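Local coordinates for beta-galactosidase (Bacillus circulans, PDB 4MAD), which probably hydrolyses terminal non-reducing beta-D-galactose residues from beta-D-galactosides, as a family 35 glycoside hydrolase built on a (beta/alpha)8 barrel, at residues A[18-23]-A[239-244]; A[105-110]-A[143-148]; A[156-161]-A[193-198]; A[167-172]-A[180-185]. One frame throughout, in Å; residues are numbered along the deposited sequence.

Interaction 1: residues A[18-23]-A[239-244]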
loop_
_atom_site.group_PDB
_atom_site.type_symbol
_atom_site.label_atom_id
_atom_site.label_comp_id
_atom_site.label_asym_id
_atom_site.label_seq_id
_atom_site.Cartn_x
_atom_site.Cartn_y
_atom_site.Cartn_z
ATOM N N LEU A 18 27.421 -12.276 3.007
ATOM C CA LEU A 18 27.007 -12.850 1.755
ATOM C C LEU A 18 27.811 -12.279 0.628
ATOM O O LEU A 18 27.855 -11.119 0.464
ATOM C CB LEU A 18 25.534 -12.552 1.471
ATOM C CG LEU A 18 24.966 -13.133 0.184
ATOM C CD1 LEU A 18 24.807 -14.630 0.265
ATOM C CD2 LEU A 18 23.681 -12.489 -0.214
ATOM N N THR A 19 28.418 -13.147 -0.147
ATOM C CA THR A 19 29.178 -12.738 -1.323
ATOM C C THR A 19 28.875 -13.692 -2.447
ATOM O O THR A 19 28.061 -14.531 -2.314
ATOM C CB THR A 19 30.699 -12.766 -1.099
ATOM O OG1 THR A 19 31.106 -14.100 -0.897
ATOM C CG2 THR A 19 31.064 -11.988 0.069
ATOM N N TYR A 20 29.500 -13.482 -3.576
ATOM C CA TYR A 20 29.378 -14.434 -4.636
ATOM C C TYR A 20 30.453 -14.480 -5.663
ATOM O O TYR A 20 30.986 -13.479 -6.053
ATOM C CB TYR A 20 28.169 -14.137 -5.542
ATOM C CG TYR A 20 28.219 -12.849 -6.279
ATOM C CD1 TYR A 20 28.758 -12.757 -7.543
ATOM C CD2 TYR A 20 27.719 -11.721 -5.721
ATOM C CE1 TYR A 20 28.779 -11.575 -8.211
ATOM C CE2 TYR A 20 27.776 -10.536 -6.352
ATOM C CZ TYR A 20 28.305 -10.469 -7.601
ATOM O OH TYR A 20 28.335 -9.318 -8.217
ATOM N N ASP A 21 30.730 -15.672 -6.124
ATOM C CA ASP A 21 31.542 -15.723 -7.287
ATOM C C ASP A 21 31.097 -16.336 -8.602
ATOM O O ASP A 21 31.038 -15.677 -9.608
ATOM C CB ASP A 21 32.765 -16.570 -7.122
ATOM C CG ASP A 21 32.492 -17.834 -6.427
ATOM O OD1 ASP A 21 31.610 -18.593 -6.841
ATOM O OD2 ASP A 21 33.200 -18.081 -5.458
ATOM N N ASP A 22 30.624 -17.569 -8.467
ATOM C CA ASP A 22 29.927 -18.267 -9.507
ATOM C C ASP A 22 28.556 -18.394 -8.878
ATOM O O ASP A 22 27.552 -18.485 -9.544
ATOM C CB ASP A 22 30.499 -19.657 -9.640
ATOM C CG ASP A 22 30.632 -20.067 -11.036
ATOM O OD1 ASP A 22 31.673 -19.778 -11.627
ATOM O OD2 ASP A 22 29.692 -20.679 -11.560
ATOM N N SER A 23 28.577 -18.476 -7.570
ATOM C CA SER A 23 27.416 -18.776 -6.806
ATOM C C SER A 23 27.438 -17.983 -5.514
ATOM O O SER A 23 28.458 -17.504 -5.163
ATOM C CB SER A 23 27.407 -20.261 -6.569
ATOM O OG SER A 23 27.738 -20.534 -5.270
ATOM N N PRO A 239 27.051 -11.945 -17.301
ATOM C CA PRO A 239 27.239 -13.325 -17.715
ATOM C C PRO A 239 27.582 -14.318 -16.635
ATOM O O PRO A 239 27.145 -15.408 -16.737
ATOM C CB PRO A 239 28.357 -13.219 -18.755
ATOM C CG PRO A 239 28.957 -12.016 -18.537
ATOM C CD PRO A 239 27.969 -11.068 -17.988
ATOM N N ASN A 240 28.385 -13.959 -15.659
ATOM C CA ASN A 240 28.926 -14.957 -14.743
ATOM C C ASN A 240 28.326 -15.119 -13.340
ATOM O O ASN A 240 28.389 -16.153 -12.756
ATOM C CB ASN A 240 30.415 -14.750 -14.607
ATOM C CG ASN A 240 31.114 -14.794 -15.919
ATOM O OD1 ASN A 240 30.860 -15.636 -16.709
ATOM N ND2 ASN A 240 31.958 -13.845 -16.161
ATOM N N ALA A 241 27.725 -14.052 -12.856
ATOM C CA ALA A 241 27.213 -13.960 -11.530
ATOM C C ALA A 241 25.987 -14.843 -11.331
ATOM O O ALA A 241 25.387 -15.241 -12.271
ATOM C CB ALA A 241 26.929 -12.585 -11.196
ATOM N N PRO A 242 25.679 -15.155 -10.084
ATOM C CA PRO A 242 24.612 -16.094 -9.787
ATOM C C PRO A 242 23.309 -15.528 -10.250
ATOM O O PRO A 242 23.190 -14.347 -10.308
ATOM C CB PRO A 242 24.611 -16.169 -8.272
ATOM C CG PRO A 242 25.602 -15.318 -7.816
ATOM C CD PRO A 242 26.464 -14.876 -8.888
ATOM N N LEU A 243 22.359 -16.375 -10.556
ATOM C CA LEU A 243 21.074 -15.931 -11.063
ATOM C C LEU A 243 20.043 -15.817 -9.954
ATOM O O LEU A 243 19.832 -16.751 -9.282
ATOM C CB LEU A 243 20.568 -16.927 -12.073
ATOM C CG LEU A 243 21.435 -17.304 -13.260
ATOM C CD1 LEU A 243 20.828 -18.437 -14.073
ATOM C CD2 LEU A 243 21.637 -16.089 -14.113
ATOM N N MET A 244 19.421 -14.663 -9.773
ATOM C CA MET A 244 18.362 -14.535 -8.795
ATOM C C MET A 244 17.100 -13.833 -9.322
ATOM O O MET A 244 17.182 -12.821 -9.886
ATOM C CB MET A 244 18.822 -13.816 -7.550
ATOM C CG MET A 244 17.800 -13.883 -6.482
ATOM S SD MET A 244 18.510 -13.502 -4.925
ATOM C CE MET A 244 17.226 -13.871 -3.858
#
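Pro242, Tyr20 and Asp22 carry most of this contact, which is apolar at its centre and has no hydrogen bond running between 18-23 and 239-244. The pyrrolidine ring of Pro242 comes up against the near end of the Tyr20 side chain: its CD lies 3.4 Å from Tyr20 CD1, while its CG reaches Tyr20 CB at 3.6 Å. The tyrosine gets there because its CG sits between the backbone N and the carbonyl carbon (chi1 63°), the crowded position, and the two side chains cross at about a right angle. Farther along the ring, Ala241 CB touches Tyr20 CE1 at 3.7 Å. Asp22 takes part through its backbone, with its O 3.8 Å from Pro242 CA, and its carboxylate stays out of the contact. The chain turns here through an Asx turn, in which Asp21 OD1 accepts from Ser23 N at 3.1 Å, met from above the carboxylate plane. Phe218 adds a second aromatic ring beside Tyr20. The result is surface packing of an N-terminal beta-hairpin, strands 18-20 and 24-26, against the loop that leads from helix 227-237 into barrel strand 244-249 of the (beta/alpha)8 fold.

Interaction 2: residues A[105-110]-A[143-148]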
loop_
_atom_site.group_PDB
_atom_site.type_symbol
_atom_site.label_atom_id
_atom_site.label_comp_id
_atom_site.label_asym_id
_atom_site.label_seq_id
_atom_site.Cartn_x
_atom_site.Cartn_y
_atom_site.Cartn_z
ATOM N N PRO A 105 15.318 -0.859 0.820
ATOM C CA PRO A 105 15.007 0.445 1.395
ATOM C C PRO A 105 14.544 1.533 0.406
ATOM O O PRO A 105 14.245 2.608 0.825
ATOM C CB PRO A 105 16.300 0.836 2.050
ATOM C CG PRO A 105 17.275 0.247 1.260
ATOM C CD PRO A 105 16.757 -1.044 0.762
ATOM N N GLY A 106 14.413 1.188 -0.852
ATOM C CA GLY A 106 13.939 2.126 -1.829
ATOM C C GLY A 106 14.961 3.202 -2.149
ATOM O O GLY A 106 16.003 2.868 -2.588
ATOM N N PRO A 107 14.641 4.478 -2.022
ATOM C CA PRO A 107 13.527 5.029 -1.280
ATOM C C PRO A 107 12.130 4.952 -1.858
ATOM O O PRO A 107 11.200 5.177 -1.150
ATOM C CB PRO A 107 13.929 6.470 -1.073
ATOM C CG PRO A 107 14.821 6.772 -2.098
ATOM C CD PRO A 107 15.430 5.533 -2.648
ATOM N N PHE A 108 12.034 4.653 -3.123
ATOM C CA PHE A 108 10.783 4.336 -3.781
ATOM C C PHE A 108 10.703 2.821 -3.895
ATOM O O PHE A 108 11.607 2.238 -4.360
ATOM C CB PHE A 108 10.785 4.914 -5.171
ATOM C CG PHE A 108 9.516 4.719 -5.909
ATOM C CD1 PHE A 108 8.506 5.646 -5.816
ATOM C CD2 PHE A 108 9.342 3.658 -6.717
ATOM C CE1 PHE A 108 7.360 5.513 -6.518
ATOM C CE2 PHE A 108 8.171 3.508 -7.400
ATOM C CZ PHE A 108 7.203 4.427 -7.296
ATOM N N ILE A 109 9.635 2.239 -3.363
ATOM C CA ILE A 109 9.461 0.806 -3.254
ATOM C C ILE A 109 8.362 0.253 -4.167
ATOM O O ILE A 109 8.273 -0.888 -4.402
ATOM C CB ILE A 109 9.201 0.405 -1.809
ATOM C CG1 ILE A 109 7.936 1.069 -1.288
ATOM C CG2 ILE A 109 10.382 0.774 -0.905
ATOM C CD1 ILE A 109 7.349 0.408 -0.126
ATOM N N CYS A 110 7.590 1.151 -4.738
ATOM C CA CYS A 110 6.549 0.738 -5.661
ATOM C C CYS A 110 5.645 -0.097 -4.767
ATOM O O CYS A 110 5.125 0.385 -3.834
ATOM C CB CYS A 110 7.104 -0.052 -6.812
ATOM S SG CYS A 110 5.894 -0.305 -8.088
ATOM N N ALA A 143 18.320 12.798 4.406
ATOM C CA ALA A 143 17.913 13.020 5.761
ATOM C C ALA A 143 17.179 11.831 6.298
ATOM O O ALA A 143 17.377 11.437 7.405
ATOM C CB ALA A 143 17.108 14.202 5.869
ATOM N N TYR A 144 16.314 11.282 5.483
ATOM C CA TYR A 144 15.575 10.100 5.863
ATOM C C TYR A 144 16.469 8.905 6.048
ATOM O O TYR A 144 16.395 8.257 7.007
ATOM C CB TYR A 144 14.505 9.808 4.830
ATOM C CG TYR A 144 13.926 8.447 4.882
ATOM C CD1 TYR A 144 13.415 7.947 6.034
ATOM C CD2 TYR A 144 13.860 7.669 3.770
ATOM C CE1 TYR A 144 12.897 6.675 6.088
ATOM C CE2 TYR A 144 13.374 6.400 3.814
ATOM C CZ TYR A 144 12.861 5.912 4.954
ATOM O OH TYR A 144 12.352 4.670 4.966
ATOM N N PHE A 145 17.350 8.701 5.114
ATOM C CA PHE A 145 18.268 7.601 5.159
ATOM C C PHE A 145 19.177 7.697 6.389
ATOM O O PHE A 145 19.529 6.737 6.969
ATOM C CB PHE A 145 19.086 7.495 3.882
ATOM C CG PHE A 145 18.477 6.586 2.820
ATOM C CD1 PHE A 145 17.191 6.182 2.879
ATOM C CD2 PHE A 145 19.219 6.152 1.773
ATOM C CE1 PHE A 145 16.686 5.361 1.893
ATOM C CE2 PHE A 145 18.683 5.367 0.815
ATOM C CZ PHE A 145 17.442 4.985 0.894
ATOM N N ASP A 146 19.533 8.907 6.763
ATOM C CA ASP A 146 20.371 9.015 7.936
ATOM C C ASP A 146 19.666 8.420 9.121
ATOM O O ASP A 146 20.270 7.770 9.895
ATOM C CB ASP A 146 20.663 10.447 8.296
ATOM C CG ASP A 146 21.696 11.068 7.427
ATOM O OD1 ASP A 146 22.347 10.388 6.677
ATOM O OD2 ASP A 146 21.809 12.283 7.462
ATOM N N VAL A 147 18.398 8.703 9.304
ATOM C CA VAL A 147 17.673 8.122 10.406
ATOM C C VAL A 147 17.442 6.647 10.254
ATOM O O VAL A 147 17.637 5.877 11.133
ATOM C CB VAL A 147 16.343 8.847 10.598
ATOM C CG1 VAL A 147 15.489 8.191 11.572
ATOM C CG2 VAL A 147 16.589 10.213 11.084
ATOM N N LEU A 148 16.987 6.285 9.090
ATOM C CA LEU A 148 16.657 4.901 8.917
ATOM C C LEU A 148 17.834 3.968 9.133
ATOM O O LEU A 148 17.712 3.020 9.791
ATOM C CB LEU A 148 16.129 4.662 7.515
ATOM C CG LEU A 148 15.931 3.208 7.152
ATOM C CD1 LEU A 148 14.804 2.654 7.905
ATOM C CD2 LEU A 148 15.756 2.982 5.655
HETATM O O HOH W 1 12.244 3.584 2.602
#
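The chain leaves barrel strand 100-104 as an irregular loop with a cis peptide bond before Pro107 and a positive phi at Gly106 (72°), and it faces helix 135-152 with Pro107 and Phe145 as the nearest CA pair, 8.4 Å apart. Phe145 reaches the loop with the tip of its ring. Its CE1 lies 3.8 Å from the carbonyl O of Pro105, which sits at the ring edge, near the ring plane, a placement in which the weakly positive C-H rim would be expected to suit the oxygen. The same tip meets the second proline, with Phe145 CZ 4.1 Å from Pro107 CD, and the two side chains cross at about a right angle. One helical turn on, Leu148 points at the loop and brings its CD2 to 4.2 Å from Pro105 CB. In the (beta/alpha)8 barrel of the family this is a strand-to-helix connection folding back on the helix it leads to, at the end of the barrel that bears the catalytic groups: Gly106 lies about 10 Å, nearest atoms, from the side chains of Glu171 and Glu247, the predicted proton donor and nucleophile. A single water supplies the polar link. It donates to Pro105 O at 2.8 Å and accepts from Tyr144 OH at 2.6 Å, lying in the plane of the tyrosine ring at its edge. The buried carbonyl is thereby satisfied although no direct hydrogen bond joins the segments. Trp69 stacks on the Tyr144 ring, and Leu185 and Ile189 of helix 179-192 pack against Pro107 and Phe145 respectively.

Interaction 3: residues A[156-161]-A[193-198]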
loop_
_atom_site.group_PDB
_atom_site.type_symbol
_atom_site.label_atom_id
_atom_site.label_comp_id
_atom_site.label_asym_id
_atom_site.label_seq_id
_atom_site.Cartn_x
_atom_site.Cartn_y
_atom_site.Cartn_z
ATOM N N LEU A 156 22.657 -5.227 10.800
ATOM C CA LEU A 156 23.490 -5.657 9.722
ATOM C C LEU A 156 24.312 -6.895 10.069
ATOM O O LEU A 156 24.768 -7.057 11.150
ATOM C CB LEU A 156 24.374 -4.522 9.240
ATOM C CG LEU A 156 23.686 -3.253 8.792
ATOM C CD1 LEU A 156 24.679 -2.156 8.683
ATOM C CD2 LEU A 156 22.951 -3.428 7.482
ATOM N N SER A 157 24.503 -7.757 9.104
ATOM C CA SER A 157 25.259 -8.942 9.340
ATOM C C SER A 157 26.673 -8.593 9.789
ATOM O O SER A 157 27.238 -9.263 10.597
ATOM C CB SER A 157 25.291 -9.838 8.141
ATOM O OG SER A 157 25.940 -9.251 7.075
ATOM N N SER A 158 27.187 -7.485 9.292
ATOM C CA SER A 158 28.513 -7.002 9.636
ATOM C C SER A 158 28.614 -6.588 11.096
ATOM O O SER A 158 29.663 -6.326 11.595
ATOM C CB SER A 158 29.018 -5.926 8.691
ATOM O OG SER A 158 28.228 -4.812 8.704
ATOM N N ASN A 159 27.476 -6.493 11.737
ATOM C CA ASN A 159 27.370 -6.213 13.122
ATOM C C ASN A 159 26.738 -7.356 13.904
ATOM O O ASN A 159 26.369 -7.193 15.010
ATOM C CB ASN A 159 26.609 -4.919 13.338
ATOM C CG ASN A 159 27.362 -3.753 12.856
ATOM O OD1 ASN A 159 28.558 -3.776 12.817
ATOM N ND2 ASN A 159 26.679 -2.762 12.440
ATOM N N GLY A 160 26.639 -8.510 13.287
ATOM C CA GLY A 160 26.071 -9.675 13.907
ATOM C C GLY A 160 24.587 -9.914 13.755
ATOM O O GLY A 160 24.081 -10.838 14.306
ATOM N N GLY A 161 23.917 -9.047 13.004
ATOM C CA GLY A 161 22.492 -9.096 12.761
ATOM C C GLY A 161 22.167 -9.921 11.533
ATOM O O GLY A 161 23.050 -10.376 10.900
ATOM N N VAL A 193 26.093 1.557 5.536
ATOM C CA VAL A 193 26.145 0.157 5.935
ATOM C C VAL A 193 27.546 -0.394 6.158
ATOM O O VAL A 193 28.439 0.361 6.413
ATOM C CB VAL A 193 25.250 -0.739 5.079
ATOM C CG1 VAL A 193 23.867 -0.166 5.017
ATOM C CG2 VAL A 193 25.824 -0.966 3.759
ATOM N N GLY A 194 27.686 -1.716 6.074
ATOM C CA GLY A 194 28.962 -2.387 6.176
ATOM C C GLY A 194 29.305 -3.014 4.845
ATOM O O GLY A 194 29.134 -2.433 3.828
ATOM N N ASN A 195 29.733 -4.249 4.888
ATOM C CA ASN A 195 30.079 -4.984 3.697
ATOM C C ASN A 195 28.963 -5.858 3.156
ATOM O O ASN A 195 29.218 -6.758 2.472
ATOM C CB ASN A 195 31.334 -5.818 3.887
ATOM C CG ASN A 195 31.199 -6.797 4.972
ATOM O OD1 ASN A 195 30.142 -7.073 5.431
ATOM N ND2 ASN A 195 32.296 -7.349 5.379
ATOM N N GLU A 196 27.735 -5.552 3.471
ATOM C CA GLU A 196 26.614 -6.324 3.010
ATOM C C GLU A 196 26.501 -6.234 1.500
ATOM O O GLU A 196 26.948 -5.310 0.932
ATOM C CB GLU A 196 25.327 -5.838 3.662
ATOM C CG GLU A 196 25.179 -6.160 5.110
ATOM C CD GLU A 196 26.054 -5.355 6.025
ATOM O OE1 GLU A 196 26.318 -4.211 5.770
ATOM O OE2 GLU A 196 26.496 -5.909 6.995
ATOM N N LEU A 197 25.951 -7.256 0.883
ATOM C CA LEU A 197 25.808 -7.259 -0.545
ATOM C C LEU A 197 24.727 -6.252 -0.985
ATOM O O LEU A 197 23.658 -6.276 -0.493
ATOM C CB LEU A 197 25.466 -8.658 -1.050
ATOM C CG LEU A 197 25.208 -8.730 -2.532
ATOM C CD1 LEU A 197 26.314 -8.285 -3.366
ATOM C CD2 LEU A 197 24.779 -10.024 -2.947
ATOM N N LEU A 198 25.068 -5.385 -1.921
ATOM C CA LEU A 198 24.150 -4.424 -2.500
ATOM C C LEU A 198 23.729 -4.863 -3.880
ATOM O O LEU A 198 24.501 -5.369 -4.591
ATOM C CB LEU A 198 24.818 -3.058 -2.634
ATOM C CG LEU A 198 25.250 -2.345 -1.371
ATOM C CD1 LEU A 198 25.615 -0.897 -1.616
ATOM C CD2 LEU A 198 24.265 -2.457 -0.321
#
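Glu196 leaves the backbone with CG anti to its carbonyl carbon (chi1 -71°) and then bends at chi2 (73°), which folds the carboxylate back toward 156-161; Ser158 answers with OG held between its backbone N and carbonyl carbon (chi1 62°), the crowded position. Two donors of Ser158, its hydroxyl and its backbone N, converge on one oxygen of Glu196. Ser158 OG donates to Glu196 OE2 at 2.7 Å, on the syn lone pair, and Ser158 N donates to the same OE2 at 2.9 Å, nearly along the C-O axis. The other oxygen is held from within its own segment: Gly194 N donates to Glu196 OE1 at 2.9 Å, also close to the C-O axis. Leu156 crosses Glu196 at about a right angle, its CB 3.4 Å from Glu196 OE2, and sends its CD1 on to Val193 CB at 3.9 Å. Close approach of the two chains is possible at Gly194, whose CA lies 3.6 Å from Ser158 OG, where a CB would collide with that hydroxyl. The 156-161 turn is itself knotted by Leu156 O, which accepts from both Asn159 N and Gly161 N. The contact pairs the loop after helix 135-152 with the one after helix 179-192, each leading into a strand of the (beta/alpha)8 barrel, 163-167 and 197-202. With Ser158 OG and N on OE2 and Gly194 N on OE1, the rotation of the buried Glu196 carboxylate is restrained, and this setting would be expected to favour its ionised form.

Interaction 4: residues A[167-172]-A[180-185]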
loop_
_atom_site.group_PDB
_atom_site.type_symbol
_atom_site.label_atom_id
_atom_site.label_comp_id
_atom_site.label_asym_id
_atom_site.label_seq_id
_atom_site.Cartn_x
_atom_site.Cartn_y
_atom_site.Cartn_z
ATOM N N GLN A 167 18.771 -3.823 -1.355
ATOM C CA GLN A 167 18.530 -3.369 -2.713
ATOM C C GLN A 167 18.700 -1.873 -2.827
ATOM O O GLN A 167 18.312 -1.194 -1.968
ATOM C CB GLN A 167 17.131 -3.703 -3.165
ATOM C CG GLN A 167 16.935 -3.596 -4.635
ATOM C CD GLN A 167 15.548 -3.909 -5.082
ATOM O OE1 GLN A 167 14.679 -3.059 -5.029
ATOM N NE2 GLN A 167 15.323 -5.111 -5.508
ATOM N N ILE A 168 19.264 -1.420 -3.924
ATOM C CA ILE A 168 19.486 -0.035 -4.130
ATOM C C ILE A 168 18.306 0.673 -4.701
ATOM O O ILE A 168 17.762 1.450 -4.032
ATOM C CB ILE A 168 20.789 0.271 -4.848
ATOM C CG1 ILE A 168 21.948 -0.087 -3.916
ATOM C CG2 ILE A 168 20.822 1.709 -5.210
ATOM C CD1 ILE A 168 23.190 -0.257 -4.545
ATOM N N GLU A 169 17.829 0.448 -5.873
ATOM C CA GLU A 169 16.611 1.314 -5.976
ATOM C C GLU A 169 15.567 0.209 -6.043
ATOM O O GLU A 169 15.704 -0.815 -5.531
ATOM C CB GLU A 169 16.676 2.217 -7.196
ATOM C CG GLU A 169 16.337 3.659 -7.005
ATOM C CD GLU A 169 14.985 3.989 -7.562
ATOM O OE1 GLU A 169 14.317 3.133 -8.101
ATOM O OE2 GLU A 169 14.589 5.120 -7.425
ATOM N N ASN A 170 14.487 0.540 -6.663
ATOM C CA ASN A 170 13.661 -0.482 -7.258
ATOM C C ASN A 170 13.192 -0.468 -8.678
ATOM O O ASN A 170 12.549 0.437 -9.089
ATOM C CB ASN A 170 12.485 -0.430 -6.308
ATOM C CG ASN A 170 11.544 -1.594 -6.487
ATOM O OD1 ASN A 170 11.800 -2.636 -6.010
ATOM N ND2 ASN A 170 10.483 -1.403 -7.209
ATOM N N GLU A 171 13.593 -1.473 -9.435
ATOM C CA GLU A 171 13.184 -1.548 -10.809
ATOM C C GLU A 171 13.388 -0.179 -11.501
ATOM O O GLU A 171 12.526 0.308 -12.166
ATOM C CB GLU A 171 11.736 -2.032 -10.907
ATOM C CG GLU A 171 11.537 -3.484 -10.660
ATOM C CD GLU A 171 10.177 -4.057 -11.118
ATOM O OE1 GLU A 171 9.204 -3.306 -11.099
ATOM O OE2 GLU A 171 10.132 -5.242 -11.464
ATOM N N TYR A 172 14.555 0.417 -11.303
ATOM C CA TYR A 172 14.766 1.772 -11.771
ATOM C C TYR A 172 14.621 1.886 -13.283
ATOM O O TYR A 172 14.151 2.853 -13.766
ATOM C CB TYR A 172 16.058 2.383 -11.297
ATOM C CG TYR A 172 16.200 3.824 -11.679
ATOM C CD1 TYR A 172 15.373 4.804 -11.152
ATOM C CD2 TYR A 172 17.107 4.226 -12.632
ATOM C CE1 TYR A 172 15.488 6.093 -11.522
ATOM C CE2 TYR A 172 17.196 5.527 -13.011
ATOM C CZ TYR A 172 16.398 6.459 -12.445
ATOM O OH TYR A 172 16.504 7.748 -12.800
ATOM N N LYS A 180 23.807 9.091 -12.637
ATOM C CA LYS A 180 24.336 9.863 -11.567
ATOM C C LYS A 180 23.508 9.644 -10.323
ATOM O O LYS A 180 24.031 9.560 -9.269
ATOM C CB LYS A 180 24.346 11.341 -11.905
ATOM C CG LYS A 180 25.522 11.793 -12.685
ATOM C CD LYS A 180 25.664 13.307 -12.688
ATOM C CE LYS A 180 26.282 13.844 -11.413
ATOM N NZ LYS A 180 27.742 14.175 -11.468
ATOM N N TYR A 181 22.206 9.606 -10.481
ATOM C CA TYR A 181 21.332 9.330 -9.352
ATOM C C TYR A 181 21.585 7.948 -8.748
ATOM O O TYR A 181 21.706 7.820 -7.579
ATOM C CB TYR A 181 19.896 9.371 -9.823
ATOM C CG TYR A 181 18.843 8.796 -8.883
ATOM C CD1 TYR A 181 18.790 9.131 -7.578
ATOM C CD2 TYR A 181 17.884 7.959 -9.339
ATOM C CE1 TYR A 181 17.816 8.614 -6.759
ATOM C CE2 TYR A 181 16.945 7.441 -8.532
ATOM C CZ TYR A 181 16.902 7.770 -7.249
ATOM O OH TYR A 181 15.947 7.252 -6.484
ATOM N N LEU A 182 21.677 6.931 -9.589
ATOM C CA LEU A 182 21.899 5.593 -9.091
ATOM C C LEU A 182 23.239 5.482 -8.350
ATOM O O LEU A 182 23.339 4.887 -7.335
ATOM C CB LEU A 182 21.855 4.593 -10.217
ATOM C CG LEU A 182 20.509 4.353 -10.871
ATOM C CD1 LEU A 182 20.608 3.408 -12.040
ATOM C CD2 LEU A 182 19.538 3.865 -9.893
ATOM N N GLN A 183 24.259 6.096 -8.912
ATOM C CA GLN A 183 25.561 6.112 -8.309
ATOM C C GLN A 183 25.569 6.830 -7.003
ATOM O O GLN A 183 26.175 6.412 -6.085
ATOM C CB GLN A 183 26.632 6.615 -9.277
ATOM C CG GLN A 183 26.825 5.677 -10.422
ATOM C CD GLN A 183 27.975 5.991 -11.299
ATOM O OE1 GLN A 183 28.829 6.713 -10.933
ATOM N NE2 GLN A 183 27.972 5.457 -12.489
ATOM N N TYR A 184 24.859 7.922 -6.933
ATOM C CA TYR A 184 24.784 8.623 -5.701
ATOM C C TYR A 184 24.079 7.786 -4.632
ATOM O O TYR A 184 24.453 7.746 -3.495
ATOM C CB TYR A 184 24.047 9.905 -5.912
ATOM C CG TYR A 184 24.005 10.739 -4.688
ATOM C CD1 TYR A 184 24.994 11.642 -4.429
ATOM C CD2 TYR A 184 23.000 10.604 -3.781
ATOM C CE1 TYR A 184 24.977 12.395 -3.318
ATOM C CE2 TYR A 184 22.959 11.373 -2.665
ATOM C CZ TYR A 184 23.962 12.270 -2.428
ATOM O OH TYR A 184 23.967 13.049 -1.302
ATOM N N LEU A 185 23.021 7.139 -5.044
ATOM C CA LEU A 185 22.274 6.251 -4.152
ATOM C C LEU A 185 23.112 5.070 -3.664
ATOM O O LEU A 185 23.133 4.786 -2.519
ATOM C CB LEU A 185 21.047 5.717 -4.861
ATOM C CG LEU A 185 19.827 5.476 -4.039
ATOM C CD1 LEU A 185 19.552 6.630 -3.151
ATOM C CD2 LEU A 185 18.635 5.207 -4.910
#
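In this (beta/alpha)8 barrel the loop leaving strand 163-167 carries Glu171, the predicted proton donor, and 167-172 packs back on helix 179-192, the next helix of the barrel. The polar part is one hydrogen bond: Tyr181 OH donates to Glu169 OE2 at 2.7 Å, on the anti lone pair, with the carboxylate and the tyrosine ring turned 82° apart. Glu169 OE1 takes Asn170 N from above the carboxylate plane and makes a salt bridge with Arg131, so both oxygens are held, two residues before Glu171. The aromatic part is an offset edge-to-face pair, the edge of Tyr181 directed at the face of Tyr172, with ring centroids 5.3 Å apart and planes at 64°. CG anti to the backbone N in both carries each ring toward the other segment. The hydroxyl of Tyr172 is occupied beyond the contact, by Arg131 O and Asp178 N. The apolar part is carried by Ile168, Leu182 and Leu185. Ile168 and Leu185 slide past each other in opposite directions, and their closest side-chain atoms are Ile168 CG2 and Leu185 CB at 4.0 Å. Leu185 CD2 presses on Glu169 CG at 3.5 Å, while Leu182 straddles one ring atom of Tyr172, its CD1 at 3.6 Å and its CD2 at 3.7 Å from Tyr172 CD2.

From the N terminus, interaction 1 opens first and closes last, tying the N-terminal hairpin to the loop before barrel strand 244-249; the other three lie within its span. Interaction 2 is the first to close, joining the loop after strand 100-104 to helix 135-152. Interaction 3 then opens after that helix and closes only at the entry to strand 197-202, so it encloses interaction 4, where the loop after strand 163-167 meets helix 179-192. None cross. In space interactions 2 and 4 abut, with Phe108 O 3.4 Å from Asn170 CB. Leu197 of interaction 3 packs on Leu18 and Tyr20 of interaction 1, and Leu198 on Ile168 of interaction 4.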